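Local atomic coordinates of SusD homolog (Bacteroides thetaiotaomicron VPI-5482, PDB entry 3IHV), a protein that probably binds glycans at the outer membrane of a gut bacterium for uptake into the cell. Residues 111-119 and 176-186; 220-231 and 400-411. All coordinates share one frame; numbering follows the deposited sequence. Where two conformers were deposited one is given.

Contact 1. Residues 111-119 and 176-186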
loop_
_atom_site.group_PDB
_atom_site.type_symbol
_atom_site.label_atom_id
_atom_site.label_comp_id
_atom_site.label_asym_id
_atom_site.label_seq_id
_atom_site.Cartn_x
_atom_site.Cartn_y
_atom_site.Cartn_z
ATOM N N LYS A 111 -15.143 -8.431 -26.832
ATOM C CA LYS A 111 -15.637 -7.846 -25.597
ATOM C C LYS A 111 -14.632 -8.078 -24.473
ATOM O O LYS A 111 -14.225 -7.148 -23.753
ATOM C CB LYS A 111 -16.994 -8.430 -25.252
ATOM C CG LYS A 111 -17.568 -7.965 -23.939
ATOM C CD LYS A 111 -17.691 -6.427 -23.852
ATOM C CE LYS A 111 -18.343 -6.051 -22.572
ATOM N NZ LYS A 111 -18.337 -4.592 -22.328
ATOM N N LEU A 112 -14.203 -9.327 -24.343
ATOM C CA LEU A 112 -13.185 -9.669 -23.345
ATOM C C LEU A 112 -11.916 -8.845 -23.585
ATOM O O LEU A 112 -11.328 -8.315 -22.634
ATOM C CB LEU A 112 -12.895 -11.172 -23.373
ATOM C CG LEU A 112 -13.997 -12.078 -22.767
ATOM C CD1 LEU A 112 -13.684 -13.536 -23.179
ATOM C CD2 LEU A 112 -14.099 -11.937 -21.252
ATOM N N ALA A 113 -11.508 -8.717 -24.855
ATOM C CA ALA A 113 -10.322 -7.947 -25.207
ATOM C C ALA A 113 -10.413 -6.512 -24.711
ATOM O O ALA A 113 -9.427 -6.007 -24.202
ATOM C CB ALA A 113 -10.036 -7.988 -26.709
ATOM N N THR A 114 -11.589 -5.877 -24.793
ATOM C CA THR A 114 -11.709 -4.515 -24.281
ATOM C C THR A 114 -11.527 -4.486 -22.759
ATOM O O THR A 114 -10.899 -3.583 -22.213
ATOM C CB THR A 114 -13.028 -3.809 -24.696
ATOM O OG1 THR A 114 -14.172 -4.463 -24.115
ATOM C CG2 THR A 114 -13.142 -3.765 -26.225
ATOM N N LEU A 115 -12.071 -5.484 -22.081
ATOM C CA LEU A 115 -11.864 -5.574 -20.636
ATOM C C LEU A 115 -10.371 -5.733 -20.327
ATOM O O LEU A 115 -9.836 -5.070 -19.437
ATOM C CB LEU A 115 -12.666 -6.730 -20.033
ATOM C CG LEU A 115 -14.173 -6.720 -20.210
ATOM C CD1 LEU A 115 -14.825 -7.749 -19.250
ATOM C CD2 LEU A 115 -14.746 -5.317 -19.990
ATOM N N TYR A 116 -9.698 -6.598 -21.077
ATOM C CA TYR A 116 -8.276 -6.832 -20.865
ATOM C C TYR A 116 -7.437 -5.599 -21.157
ATOM O O TYR A 116 -6.447 -5.364 -20.451
ATOM C CB TYR A 116 -7.756 -8.052 -21.665
ATOM C CG TYR A 116 -8.469 -9.361 -21.445
ATOM C CD1 TYR A 116 -9.264 -9.593 -20.333
ATOM C CD2 TYR A 116 -8.310 -10.389 -22.347
ATOM C CE1 TYR A 116 -9.909 -10.803 -20.187
ATOM C CE2 TYR A 116 -8.905 -11.595 -22.171
ATOM C CZ TYR A 116 -9.700 -11.798 -21.092
ATOM O OH TYR A 116 -10.317 -13.028 -20.976
ATOM N N ILE A 117 -7.835 -4.807 -22.172
ATOM C CA ILE A 117 -7.202 -3.538 -22.479
ATOM C C ILE A 117 -7.352 -2.632 -21.279
ATOM O O ILE A 117 -6.388 -1.986 -20.851
ATOM C CB ILE A 117 -7.798 -2.883 -23.766
ATOM C CG1 ILE A 117 -7.333 -3.665 -25.011
ATOM C CG2 ILE A 117 -7.402 -1.383 -23.867
ATOM C CD1 ILE A 117 -8.171 -3.403 -26.299
ATOM N N ALA A 118 -8.560 -2.596 -20.714
ATOM C CA ALA A 118 -8.823 -1.769 -19.554
ATOM C C ALA A 118 -7.961 -2.182 -18.353
ATOM O O ALA A 118 -7.464 -1.326 -17.609
ATOM C CB ALA A 118 -10.353 -1.847 -19.194
ATOM N N GLU A 119 -7.847 -3.484 -18.111
ATOM C CA GLU A 119 -7.013 -4.029 -17.019
ATOM C C GLU A 119 -5.558 -3.668 -17.197
ATOM O O GLU A 119 -4.906 -3.245 -16.246
ATOM C CB GLU A 119 -7.156 -5.547 -16.893
ATOM C CG GLU A 119 -8.542 -5.989 -16.476
ATOM C CD GLU A 119 -8.627 -7.487 -16.347
ATOM O OE1 GLU A 119 -7.817 -8.038 -15.557
ATOM O OE2 GLU A 119 -9.478 -8.126 -17.024
ATOM N N ILE A 176 -14.722 1.258 -19.275
ATOM C CA ILE A 176 -14.885 -0.074 -19.873
ATOM C C ILE A 176 -15.180 -1.235 -18.904
ATOM O O ILE A 176 -16.000 -2.073 -19.213
ATOM C CB ILE A 176 -13.665 -0.397 -20.780
ATOM C CG1 ILE A 176 -13.857 0.231 -22.167
ATOM C CG2 ILE A 176 -13.493 -1.922 -21.020
ATOM C CD1 ILE A 176 -14.025 1.704 -22.250
ATOM N N LEU A 177 -14.561 -1.223 -17.728
ATOM C CA LEU A 177 -14.681 -2.358 -16.806
ATOM C C LEU A 177 -16.047 -2.453 -16.152
ATOM O O LEU A 177 -16.629 -1.454 -15.817
ATOM C CB LEU A 177 -13.594 -2.293 -15.727
ATOM C CG LEU A 177 -12.160 -2.491 -16.236
ATOM C CD1 LEU A 177 -11.195 -2.095 -15.138
ATOM C CD2 LEU A 177 -11.891 -3.948 -16.696
ATOM N N PRO A 178 -16.565 -3.670 -15.986
ATOM C CA PRO A 178 -17.789 -3.784 -15.195
ATOM C C PRO A 178 -17.395 -3.716 -13.721
ATOM O O PRO A 178 -16.233 -3.883 -13.386
ATOM C CB PRO A 178 -18.246 -5.214 -15.483
ATOM C CG PRO A 178 -16.951 -5.961 -15.713
ATOM C CD PRO A 178 -16.092 -4.970 -16.472
ATOM N N TYR A 179 -18.358 -3.467 -12.849
ATOM C CA TYR A 179 -18.125 -3.636 -11.420
ATOM C C TYR A 179 -17.920 -5.133 -11.203
ATOM O O TYR A 179 -18.488 -5.980 -11.941
ATOM C CB TYR A 179 -19.302 -3.148 -10.574
ATOM C CG TYR A 179 -19.382 -1.660 -10.476
ATOM C CD1 TYR A 179 -18.587 -0.972 -9.575
ATOM C CD2 TYR A 179 -20.262 -0.928 -11.261
ATOM C CE1 TYR A 179 -18.649 0.403 -9.478
ATOM C CE2 TYR A 179 -20.326 0.466 -11.154
ATOM C CZ TYR A 179 -19.506 1.111 -10.257
ATOM O OH TYR A 179 -19.553 2.490 -10.128
ATOM N N ALA A 180 -17.086 -5.456 -10.216
ATOM C CA ALA A 180 -16.738 -6.849 -9.915
ATOM C C ALA A 180 -17.952 -7.776 -9.782
ATOM O O ALA A 180 -17.926 -8.873 -10.320
ATOM C CB ALA A 180 -15.858 -6.939 -8.647
ATOM N N THR A 181 -18.994 -7.338 -9.095
ATOM C CA THR A 181 -20.182 -8.172 -8.870
ATOM C C THR A 181 -21.203 -8.160 -10.026
ATOM O O THR A 181 -22.173 -8.915 -10.007
ATOM C CB THR A 181 -20.866 -7.715 -7.559
ATOM O OG1 THR A 181 -21.174 -6.316 -7.655
ATOM C CG2 THR A 181 -19.887 -7.929 -6.364
ATOM N N ASP A 182 -20.988 -7.316 -11.025
ATOM C CA ASP A 182 -21.880 -7.207 -12.172
ATOM C C ASP A 182 -21.355 -8.006 -13.373
ATOM O O ASP A 182 -22.091 -8.272 -14.331
ATOM C CB ASP A 182 -21.914 -5.769 -12.705
ATOM C CG ASP A 182 -22.763 -4.797 -11.894
ATOM O OD1 ASP A 182 -23.646 -5.217 -11.149
ATOM O OD2 ASP A 182 -22.571 -3.543 -12.068
ATOM N N ASP A 183 -20.112 -8.414 -13.297
ATOM C CA ASP A 183 -19.379 -9.026 -14.392
ATOM C C ASP A 183 -19.834 -10.420 -14.810
ATOM O O ASP A 183 -19.610 -11.386 -14.097
ATOM C CB ASP A 183 -17.914 -9.042 -13.957
ATOM C CG ASP A 183 -16.949 -9.509 -15.023
ATOM O OD1 ASP A 183 -17.348 -9.794 -16.158
ATOM O OD2 ASP A 183 -15.729 -9.535 -14.677
ATOM N N GLN A 184 -20.502 -10.508 -15.948
ATOM C CA GLN A 184 -20.847 -11.806 -16.493
ATOM C C GLN A 184 -20.062 -12.075 -17.785
ATOM O O GLN A 184 -20.465 -12.910 -18.577
ATOM C CB GLN A 184 -22.371 -11.977 -16.631
ATOM C CG GLN A 184 -23.057 -12.009 -15.209
ATOM C CD GLN A 184 -24.525 -12.452 -15.230
ATOM O OE1 GLN A 184 -24.997 -13.064 -16.188
ATOM N NE2 GLN A 184 -25.246 -12.144 -14.149
ATOM N N TYR A 185 -18.932 -11.377 -17.979
ATOM C CA TYR A 185 -18.039 -11.609 -19.142
ATOM C C TYR A 185 -16.823 -12.482 -18.789
ATOM O O TYR A 185 -16.514 -13.468 -19.472
ATOM C CB TYR A 185 -17.544 -10.285 -19.702
ATOM C CG TYR A 185 -18.672 -9.364 -20.075
ATOM C CD1 TYR A 185 -19.474 -9.627 -21.163
ATOM C CD2 TYR A 185 -18.919 -8.216 -19.335
ATOM C CE1 TYR A 185 -20.528 -8.775 -21.501
ATOM C CE2 TYR A 185 -19.956 -7.366 -19.660
ATOM C CZ TYR A 185 -20.744 -7.642 -20.724
ATOM O OH TYR A 185 -21.761 -6.760 -21.020
ATOM N N ARG A 186 -16.137 -12.123 -17.724
ATOM C CA ARG A 186 -14.958 -12.851 -17.266
ATOM C C ARG A 186 -15.343 -14.053 -16.369
ATOM O O ARG A 186 -16.211 -13.944 -15.532
ATOM C CB ARG A 186 -14.013 -11.905 -16.546
ATOM C CG ARG A 186 -13.399 -10.825 -17.491
ATOM C CD ARG A 186 -12.533 -9.857 -16.737
ATOM N NE ARG A 186 -13.336 -9.080 -15.800
ATOM C CZ ARG A 186 -12.870 -8.089 -15.057
ATOM N NH1 ARG A 186 -11.611 -7.750 -15.130
ATOM N NH2 ARG A 186 -13.667 -7.446 -14.213
#
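R186 and E119 reach toward each other from opposite directions, the carboxylate lying at the edge of the guanidinium with the two planes 71° apart. The bond between R186 NH1 and E119 OE2, 2.9 Å, is bent and weak, but belongs to a wider network. On its other edge R186 grips D183 side-on: NE and NH2 both converge on D183 OD2, NE at 2.7 Å. D183 OD1 accepts Y185 N, an Asx turn, and R186 N, three residues on, widening it to an Asx motif and fixing the backbone from which the arginine leaves. Arginine suits this place because its flat, many-handed end can serve both acids.

Beside the charges lies an apolar layer. L115 splits its branches, CD1 against Y185 CB (3.7 Å) and R186 CG, CD2 against P178 CD and I176 CG2. A118, small enough to let the loop close in, takes L177 CG on its methyl at 3.5 Å. On the outer side K111, CG anti to its backbone N (chi1 176°), lays CE over one face of the Y185 ring, 3.5 Å from the centroid, while NZ makes an off-centre cation-pi contact.

A leucine in place of R186 would probably leave D183 OD2 without its side-on grip and E119 with one charged partner fewer. With Y28 and R192 also holding E119, this is a largely buried network whose E119 and R186 charges probably offset each other.

Contact 2. Residues 220-231 and 400-411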
loop_
_atom_site.group_PDB
_atom_site.type_symbol
_atom_site.label_atom_id
_atom_site.label_comp_id
_atom_site.label_asym_id
_atom_site.label_seq_id
_atom_site.Cartn_x
_atom_site.Cartn_y
_atom_site.Cartn_z
ATOM N N TRP A 220 -8.989 18.270 -6.235
ATOM C CA TRP A 220 -9.790 17.831 -5.099
ATOM C C TRP A 220 -11.226 17.570 -5.550
ATOM O O TRP A 220 -11.858 16.559 -5.185
ATOM C CB TRP A 220 -9.773 18.856 -3.985
ATOM C CG TRP A 220 -8.461 18.997 -3.225
ATOM C CD1 TRP A 220 -7.694 20.112 -3.150
ATOM C CD2 TRP A 220 -7.828 18.025 -2.408
ATOM N NE1 TRP A 220 -6.625 19.897 -2.350
ATOM C CE2 TRP A 220 -6.671 18.611 -1.889
ATOM C CE3 TRP A 220 -8.109 16.712 -2.086
ATOM C CZ2 TRP A 220 -5.816 17.946 -1.049
ATOM C CZ3 TRP A 220 -7.233 16.028 -1.260
ATOM C CH2 TRP A 220 -6.102 16.640 -0.752
ATOM N N GLU A 221 -11.752 18.486 -6.334
ATOM C CA GLU A 221 -13.070 18.316 -6.901
ATOM C C GLU A 221 -13.131 17.051 -7.758
ATOM O O GLU A 221 -14.095 16.322 -7.690
ATOM C CB GLU A 221 -13.434 19.539 -7.738
ATOM C CG GLU A 221 -14.723 19.384 -8.518
ATOM C CD GLU A 221 -15.091 20.606 -9.290
ATOM O OE1 GLU A 221 -14.357 21.625 -9.232
ATOM O OE2 GLU A 221 -16.142 20.537 -9.943
ATOM N N ALA A 222 -12.072 16.773 -8.532
ATOM C CA ALA A 222 -12.053 15.573 -9.380
ATOM C C ALA A 222 -12.053 14.321 -8.511
ATOM O O ALA A 222 -12.749 13.336 -8.795
ATOM C CB ALA A 222 -10.841 15.594 -10.336
ATOM N N ALA A 223 -11.258 14.333 -7.434
ATOM C CA ALA A 223 -11.211 13.187 -6.515
ATOM C C ALA A 223 -12.618 12.946 -5.924
ATOM O O ALA A 223 -13.123 11.811 -5.871
ATOM C CB ALA A 223 -10.197 13.470 -5.380
ATOM N N ALA A 224 -13.233 14.013 -5.454
ATOM C CA ALA A 224 -14.555 13.917 -4.838
ATOM C C ALA A 224 -15.611 13.416 -5.839
ATOM O O ALA A 224 -16.437 12.602 -5.486
ATOM C CB ALA A 224 -14.986 15.278 -4.256
ATOM N N LYS A 225 -15.602 13.954 -7.065
ATOM C CA LYS A 225 -16.580 13.527 -8.079
ATOM C C LYS A 225 -16.405 12.057 -8.478
ATOM O O LYS A 225 -17.384 11.339 -8.707
ATOM C CB LYS A 225 -16.531 14.441 -9.279
ATOM C CG LYS A 225 -17.116 15.804 -8.929
ATOM C CD LYS A 225 -17.195 16.752 -10.103
ATOM C CE LYS A 225 -17.985 17.987 -9.705
ATOM N NZ LYS A 225 -18.138 18.904 -10.846
ATOM N N THR A 226 -15.162 11.630 -8.584
ATOM C CA THR A 226 -14.849 10.249 -8.907
ATOM C C THR A 226 -15.322 9.330 -7.782
ATOM O O THR A 226 -16.004 8.330 -8.018
ATOM C CB THR A 226 -13.356 10.092 -9.153
ATOM O OG1 THR A 226 -12.981 10.988 -10.192
ATOM C CG2 THR A 226 -13.030 8.653 -9.591
ATOM N N ALA A 227 -14.944 9.650 -6.542
ATOM C CA ALA A 227 -15.382 8.818 -5.395
ATOM C C ALA A 227 -16.906 8.769 -5.298
ATOM O O ALA A 227 -17.468 7.723 -4.981
ATOM C CB ALA A 227 -14.807 9.324 -4.088
ATOM N N ARG A 228 -17.576 9.892 -5.544
ATOM C CA ARG A 228 -19.046 9.934 -5.520
ATOM C C ARG A 228 -19.669 8.849 -6.416
ATOM O O ARG A 228 -20.640 8.195 -6.034
ATOM C CB ARG A 228 -19.538 11.321 -5.968
ATOM C CG ARG A 228 -21.047 11.536 -5.942
ATOM C CD ARG A 228 -21.421 12.871 -6.632
ATOM N NE ARG A 228 -21.060 14.048 -5.844
ATOM C CZ ARG A 228 -20.871 15.271 -6.334
ATOM N NH1 ARG A 228 -20.930 15.506 -7.636
ATOM N NH2 ARG A 228 -20.556 16.257 -5.507
ATOM N N ILE A 229 -19.125 8.678 -7.626
ATOM C CA ILE A 229 -19.662 7.693 -8.572
ATOM C C ILE A 229 -19.579 6.322 -7.911
ATOM O O ILE A 229 -20.574 5.556 -7.883
ATOM C CB ILE A 229 -18.816 7.692 -9.908
ATOM C CG1 ILE A 229 -19.072 9.005 -10.671
ATOM C CG2 ILE A 229 -19.151 6.477 -10.798
ATOM C CD1 ILE A 229 -18.080 9.283 -11.776
ATOM N N LEU A 230 -18.416 6.045 -7.332
ATOM C CA LEU A 230 -18.198 4.739 -6.679
ATOM C C LEU A 230 -19.110 4.542 -5.454
ATOM O O LEU A 230 -19.752 3.488 -5.302
ATOM C CB LEU A 230 -16.749 4.571 -6.308
ATOM C CG LEU A 230 -16.392 3.313 -5.499
ATOM C CD1 LEU A 230 -16.889 2.047 -6.184
ATOM C CD2 LEU A 230 -14.860 3.237 -5.206
ATOM N N VAL A 231 -19.173 5.564 -4.605
ATOM C CA VAL A 231 -19.976 5.493 -3.375
ATOM C C VAL A 231 -21.453 5.366 -3.701
ATOM O O VAL A 231 -22.162 4.483 -3.171
ATOM C CB VAL A 231 -19.626 6.674 -2.418
ATOM C CG1 VAL A 231 -20.586 6.657 -1.181
ATOM C CG2 VAL A 231 -18.172 6.590 -1.993
ATOM N N VAL A 400 -11.068 4.624 0.205
ATOM C CA VAL A 400 -11.794 5.478 -0.712
ATOM C C VAL A 400 -12.852 6.318 0.018
ATOM O O VAL A 400 -12.975 7.507 -0.267
ATOM C CB VAL A 400 -12.435 4.712 -1.888
ATOM C CG1 VAL A 400 -13.156 5.703 -2.829
ATOM C CG2 VAL A 400 -11.365 3.879 -2.671
ATOM N N LEU A 401 -13.566 5.736 0.985
ATOM C CA LEU A 401 -14.530 6.545 1.753
ATOM C C LEU A 401 -13.792 7.697 2.444
ATOM O O LEU A 401 -14.253 8.831 2.442
ATOM C CB LEU A 401 -15.288 5.732 2.798
ATOM C CG LEU A 401 -16.327 4.756 2.241
ATOM C CD1 LEU A 401 -16.914 3.826 3.337
ATOM C CD2 LEU A 401 -17.446 5.483 1.496
ATOM N N LEU A 402 -12.639 7.388 3.027
ATOM C CA LEU A 402 -11.898 8.448 3.734
ATOM C C LEU A 402 -11.383 9.508 2.737
ATOM O O LEU A 402 -11.406 10.718 3.030
ATOM C CB LEU A 402 -10.769 7.858 4.558
ATOM C CG LEU A 402 -11.211 6.992 5.742
ATOM C CD1 LEU A 402 -10.034 6.450 6.548
ATOM C CD2 LEU A 402 -12.135 7.780 6.667
ATOM N N LEU A 403 -10.965 9.063 1.536
ATOM C CA LEU A 403 -10.528 10.013 0.495
ATOM C C LEU A 403 -11.667 10.911 0.055
ATOM O O LEU A 403 -11.465 12.107 -0.232
ATOM C CB LEU A 403 -9.970 9.273 -0.732
ATOM C CG LEU A 403 -8.621 8.586 -0.524
ATOM C CD1 LEU A 403 -8.299 7.693 -1.717
ATOM C CD2 LEU A 403 -7.520 9.678 -0.327
ATOM N N TYR A 404 -12.860 10.321 -0.059
ATOM C CA TYR A 404 -14.047 11.074 -0.419
ATOM C C TYR A 404 -14.307 12.183 0.600
ATOM O O TYR A 404 -14.472 13.360 0.248
ATOM C CB TYR A 404 -15.221 10.098 -0.521
ATOM C CG TYR A 404 -16.550 10.644 -1.017
ATOM C CD1 TYR A 404 -16.618 11.625 -2.003
ATOM C CD2 TYR A 404 -17.750 10.101 -0.555
ATOM C CE1 TYR A 404 -17.844 12.092 -2.471
ATOM C CE2 TYR A 404 -18.962 10.548 -1.032
ATOM C CZ TYR A 404 -19.005 11.537 -2.003
ATOM O OH TYR A 404 -20.230 11.980 -2.470
ATOM N N ALA A 405 -14.270 11.818 1.882
ATOM C CA ALA A 405 -14.470 12.791 2.936
ATOM C C ALA A 405 -13.396 13.857 2.879
ATOM O O ALA A 405 -13.713 15.065 2.956
ATOM C CB ALA A 405 -14.462 12.135 4.305
ATOM N N GLU A 406 -12.145 13.425 2.730
ATOM C CA GLU A 406 -11.013 14.366 2.675
ATOM C C GLU A 406 -11.174 15.353 1.523
ATOM O O GLU A 406 -11.085 16.554 1.683
ATOM C CB GLU A 406 -9.681 13.597 2.536
ATOM C CG GLU A 406 -8.462 14.487 2.443
ATOM C CD GLU A 406 -7.178 13.729 2.233
ATOM O OE1 GLU A 406 -7.175 12.455 2.274
ATOM O OE2 GLU A 406 -6.159 14.436 2.086
ATOM N N ALA A 407 -11.437 14.816 0.337
ATOM C CA ALA A 407 -11.518 15.655 -0.876
ATOM C C ALA A 407 -12.704 16.592 -0.857
ATOM O O ALA A 407 -12.590 17.768 -1.281
ATOM C CB ALA A 407 -11.557 14.757 -2.159
ATOM N N LEU A 408 -13.863 16.108 -0.396
ATOM C CA LEU A 408 -15.008 16.999 -0.259
ATOM C C LEU A 408 -14.676 18.191 0.636
ATOM O O LEU A 408 -15.004 19.335 0.326
ATOM C CB LEU A 408 -16.211 16.260 0.328
ATOM C CG LEU A 408 -16.969 15.328 -0.637
ATOM C CD1 LEU A 408 -17.925 14.435 0.151
ATOM C CD2 LEU A 408 -17.722 16.203 -1.637
ATOM N N ASN A 409 -14.026 17.917 1.764
ATOM C CA ASN A 409 -13.700 18.981 2.726
ATOM C C ASN A 409 -12.717 19.948 2.111
ATOM O O ASN A 409 -12.839 21.148 2.305
ATOM C CB ASN A 409 -13.138 18.353 4.000
ATOM C CG ASN A 409 -12.786 19.362 5.047
ATOM O OD1 ASN A 409 -13.619 20.165 5.452
ATOM N ND2 ASN A 409 -11.556 19.283 5.550
ATOM N N GLU A 410 -11.762 19.436 1.334
ATOM C CA GLU A 410 -10.789 20.313 0.700
ATOM C C GLU A 410 -11.447 21.174 -0.377
ATOM O O GLU A 410 -11.248 22.400 -0.451
ATOM C CB GLU A 410 -9.659 19.502 0.064
ATOM C CG GLU A 410 -8.804 18.710 1.012
ATOM C CD GLU A 410 -7.991 19.550 2.011
ATOM O OE1 GLU A 410 -7.754 20.773 1.764
ATOM O OE2 GLU A 410 -7.594 18.940 3.038
ATOM N N TRP A 411 -12.261 20.542 -1.221
ATOM C CA TRP A 411 -12.935 21.288 -2.298
ATOM C C TRP A 411 -13.955 22.329 -1.817
ATOM O O TRP A 411 -13.935 23.506 -2.260
ATOM C CB TRP A 411 -13.562 20.275 -3.245
ATOM C CG TRP A 411 -14.494 20.768 -4.213
ATOM C CD1 TRP A 411 -14.444 21.944 -4.903
ATOM C CD2 TRP A 411 -15.622 20.049 -4.724
ATOM N NE1 TRP A 411 -15.506 22.025 -5.751
ATOM C CE2 TRP A 411 -16.235 20.868 -5.676
ATOM C CE3 TRP A 411 -16.159 18.784 -4.465
ATOM C CZ2 TRP A 411 -17.394 20.486 -6.365
ATOM C CZ3 TRP A 411 -17.305 18.394 -5.131
ATOM C CH2 TRP A 411 -17.903 19.242 -6.093
HETATM O O HOH W 1 -20.703 14.448 -3.110
#
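Helices 219-232 and 397-412 run roughly antiparallel, their segment axes 8.0 Å apart at closest approach and 139° between their directions, with W220 nearest A407 and A224 nearest Y404. Alanines make this closeness possible: A407 CB meets A223 CB at 3.7 Å and also lies against the carbonyl oxygen of W220, the small methyl groups letting the axes come so near.

Two tryptophans, one from each helix, meet at one end of the pair, and each takes a glutamate of the partner helix on a face. E410, with CG anti to its carbonyl carbon (chi1 -64°), sets CG over the centre of the six-membered ring of W220, 3.5 Å from its centroid; its carboxylate is held by R452. W411, with CG anti to its backbone N, lays a face of its indole against E221, whose CB stands 3.6 Å from the centroid of the five-membered ring. The E221 carboxylate stacks almost parallel to that indole, 6° between planes, and its OE2 receives K225 NZ on the anti lone pair.

Antiparallel helix pairing of this kind is in keeping with the TPR-like helical scaffold of the SusD family. Y404 provides its knob-into-hole packing, sitting among A224, A227, R228 and V231. One face of its ring lies against the backbone at A227 and R228, while A227 CB touches CD1 at 3.6 Å. The phenol suits the edge of this hole: in the conformer of R228 given, a water bridges the two side chains, 2.6 Å from Y404 OH and 2.8 Å from R228 NE, while R228 CB and CG pack against OH. Farther along, V231 CG2 touches both Y404 CD2 and L401 CD2, and L230 CD2 meets V400 CG1 at 3.8 Å.

From the N terminus, several earlier helices lead to helix 107-135, and the chain returns by way of helix 159-176 to close contact 1, a loop of 56 residues that are mostly helical. It then runs through helix 195-210 into helix 219-232, where contact 2 opens; this closes only after 168 residues, when helix 397-412 arrives. The two contacts are therefore in series, neither nested nor crossed. Contact 1 ties an inter-helix loop to an early helix, whereas contact 2 joins helices far apart in sequence. Their centres lie 24 Å apart, yet they meet lightly where Y179 of the first loop packs on I229 and L230.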